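Local coordinates for alpha-glucosidase (Bacteroides thetaiotaomicron, PDB 5XFM), which hydrolyses beta-L-arabinopyranosides and alpha-galactosides as a bifunctional glycoside hydrolase of family 97, at residues 549-554 against 577-582. The protein carries 1 engineered substitution. Numbering follows the deposited sequence.
Sequences RVPTTW and TWYLAA
P551 and Y579 face each other across a wide backbone gap, their CA atoms 9.7 Å apart, and no hydrogen bond joins segment 549-554 to the strand 577-582. Side chains bridge the gap, and Y579 alone makes the contact from the strand side. P551 comes from the opposite direction and lies over one face of the Y579 ring. P551 CG sits 4.0 Å from the centroid of the Y579 ring and 29° off its normal, a CH-pi contact. It leans toward the hydroxyl end, with P551 CG 3.6 Å from Y579 CZ. W554 comes in at about a right angle. The W554 six-membered ring turns an edge toward the Y579 face in a T-shaped pair, with planes at 75° and centroids 5.8 Å apart. W554 CZ3 is nearest, 3.9 Å from Y579 CD1. The tyrosine CG lies anti to its carbonyl carbon (chi1 -60°), which carries the ring off the strand to P551 and W554. With an alanine in place of Y579, P551 CG and the CZ3 edge of W554 would probably lose their aromatic partner, leaving a gap between loop and strand. R572, on the neighbouring strand 567-574, pairs through its backbone with Y579 and makes a cation-pi contact with W554. The segment leads from helix 541-549 into the antiparallel C-terminal sheet, while T552 OG1 bonds back to P525 O. The contact thus packs the link from the catalytic barrel against the C-terminal domain through a CH-pi contact and a T-shaped pair, with no hydrogen bond across it.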
loop_
_atom_site.group_PDB
_atom_site.type_symbol
_atom_site.label_atom_id
_atom_site.label_comp_id
_atom_site.label_asym_id
_atom_site.label_seq_id
_atom_site.Cartn_x
_atom_site.Cartn_y
_atom_site.Cartn_z
ATOM N N ARG A 549 21.609 -0.074 -11.665
ATOM C CA ARG A 549 21.966 0.623 -10.425
ATOM C C ARG A 549 20.770 1.012 -9.565
ATOM O O ARG A 549 20.941 1.637 -8.517
ATOM C CB ARG A 549 22.770 1.890 -10.731
ATOM C CG ARG A 549 23.997 1.672 -11.598
ATOM C CD ARG A 549 24.881 2.912 -11.636
ATOM N NE ARG A 549 25.276 3.255 -13.001
ATOM C CZ ARG A 549 25.043 4.433 -13.579
ATOM N NH1 ARG A 549 24.425 5.400 -12.908
ATOM N NH2 ARG A 549 25.435 4.648 -14.829
ATOM N N VAL A 550 19.566 0.650 -9.998
ATOM C CA VAL A 550 18.357 1.062 -9.285
ATOM C C VAL A 550 18.280 0.532 -7.841
ATOM O O VAL A 550 18.525 -0.648 -7.575
ATOM C CB VAL A 550 17.078 0.637 -10.081
ATOM C CG1 VAL A 550 16.895 -0.874 -10.091
ATOM C CG2 VAL A 550 15.842 1.336 -9.537
ATOM N N PRO A 551 17.963 1.426 -6.893
ATOM C CA PRO A 551 17.716 1.011 -5.509
ATOM C C PRO A 551 16.257 0.617 -5.309
ATOM O O PRO A 551 15.416 0.971 -6.138
ATOM C CB PRO A 551 18.077 2.256 -4.691
ATOM C CG PRO A 551 18.104 3.410 -5.672
ATOM C CD PRO A 551 17.888 2.886 -7.062
ATOM N N THR A 552 15.966 -0.136 -4.252
ATOM C CA THR A 552 14.584 -0.496 -3.941
ATOM C C THR A 552 14.227 -0.093 -2.504
ATOM O O THR A 552 13.091 -0.256 -2.075
ATOM C CB THR A 552 14.307 -2.010 -4.136
ATOM O OG1 THR A 552 14.973 -2.773 -3.124
ATOM C CG2 THR A 552 14.762 -2.476 -5.511
ATOM N N THR A 553 15.210 0.413 -1.762
ATOM C CA THR A 553 15.005 0.818 -0.367
ATOM C C THR A 553 15.437 2.267 -0.169
ATOM O O THR A 553 16.297 2.769 -0.892
ATOM C CB THR A 553 15.791 -0.076 0.606
ATOM O OG1 THR A 553 17.188 0.008 0.304
ATOM C CG2 THR A 553 15.333 -1.527 0.485
ATOM N N TRP A 554 14.862 2.940 0.824
ATOM C CA TRP A 554 15.080 4.374 0.948
ATOM C C TRP A 554 15.304 4.843 2.378
ATOM O O TRP A 554 14.822 4.236 3.330
ATOM C CB TRP A 554 13.890 5.121 0.346
ATOM C CG TRP A 554 13.507 4.607 -1.010
ATOM C CD1 TRP A 554 12.456 3.790 -1.308
ATOM C CD2 TRP A 554 14.178 4.865 -2.249
ATOM N NE1 TRP A 554 12.424 3.530 -2.654
ATOM C CE2 TRP A 554 13.469 4.179 -3.257
ATOM C CE3 TRP A 554 15.304 5.615 -2.606
ATOM C CZ2 TRP A 554 13.852 4.215 -4.598
ATOM C CZ3 TRP A 554 15.680 5.654 -3.943
ATOM C CH2 TRP A 554 14.953 4.958 -4.921
ATOM N N THR A 577 22.859 9.580 -1.739
ATOM C CA THR A 577 22.433 9.798 -3.124
ATOM C C THR A 577 20.961 10.180 -3.252
ATOM O O THR A 577 20.078 9.450 -2.786
ATOM C CB THR A 577 22.672 8.548 -3.988
ATOM O OG1 THR A 577 23.958 7.995 -3.693
ATOM C CG2 THR A 577 22.599 8.906 -5.462
ATOM N N TRP A 578 20.700 11.301 -3.917
ATOM C CA TRP A 578 19.327 11.742 -4.149
ATOM C C TRP A 578 18.850 11.426 -5.561
ATOM O O TRP A 578 19.574 11.631 -6.549
ATOM C CB TRP A 578 19.174 13.245 -3.883
ATOM C CG TRP A 578 18.920 13.589 -2.439
ATOM C CD1 TRP A 578 19.830 14.044 -1.529
ATOM C CD2 TRP A 578 17.667 13.503 -1.741
ATOM N NE1 TRP A 578 19.223 14.245 -0.309
ATOM C CE2 TRP A 578 17.897 13.918 -0.414
ATOM C CE3 TRP A 578 16.377 13.110 -2.111
ATOM C CZ2 TRP A 578 16.884 13.957 0.541
ATOM C CZ3 TRP A 578 15.376 13.146 -1.162
ATOM C CH2 TRP A 578 15.633 13.569 0.149
ATOM N N TYR A 579 17.625 10.905 -5.624
ATOM C CA TYR A 579 16.939 10.582 -6.867
ATOM C C TYR A 579 15.642 11.385 -6.988
ATOM O O TYR A 579 14.710 11.176 -6.216
ATOM C CB TYR A 579 16.607 9.087 -6.934
ATOM C CG TYR A 579 17.782 8.128 -6.861
ATOM C CD1 TYR A 579 18.443 7.889 -5.661
ATOM C CD2 TYR A 579 18.194 7.421 -7.986
ATOM C CE1 TYR A 579 19.505 6.997 -5.593
ATOM C CE2 TYR A 579 19.251 6.529 -7.927
ATOM C CZ TYR A 579 19.902 6.322 -6.730
ATOM O OH TYR A 579 20.950 5.436 -6.671
ATOM N N LEU A 580 15.567 12.292 -7.953
ATOM C CA LEU A 580 14.310 12.975 -8.228
ATOM C C LEU A 580 13.644 12.363 -9.457
ATOM O O LEU A 580 14.278 12.156 -10.489
ATOM C CB LEU A 580 14.518 14.478 -8.425
ATOM C CG LEU A 580 13.205 15.243 -8.620
ATOM C CD1 LEU A 580 13.166 16.472 -7.745
ATOM C CD2 LEU A 580 13.008 15.624 -10.075
ATOM N N ALA A 581 12.360 12.060 -9.333
ATOM C CA ALA A 581 11.617 11.466 -10.428
ATOM C C ALA A 581 10.318 12.221 -10.637
ATOM O O ALA A 581 9.639 12.598 -9.671
ATOM C CB ALA A 581 11.348 9.997 -10.158
ATOM N N ALA A 582 9.992 12.468 -11.901
ATOM C CA ALA A 582 8.746 13.149 -12.228
ATOM C C ALA A 582 8.112 12.559 -13.470
ATOM O O ALA A 582 8.817 12.182 -14.404
ATOM C CB ALA A 582 8.985 14.642 -12.411
#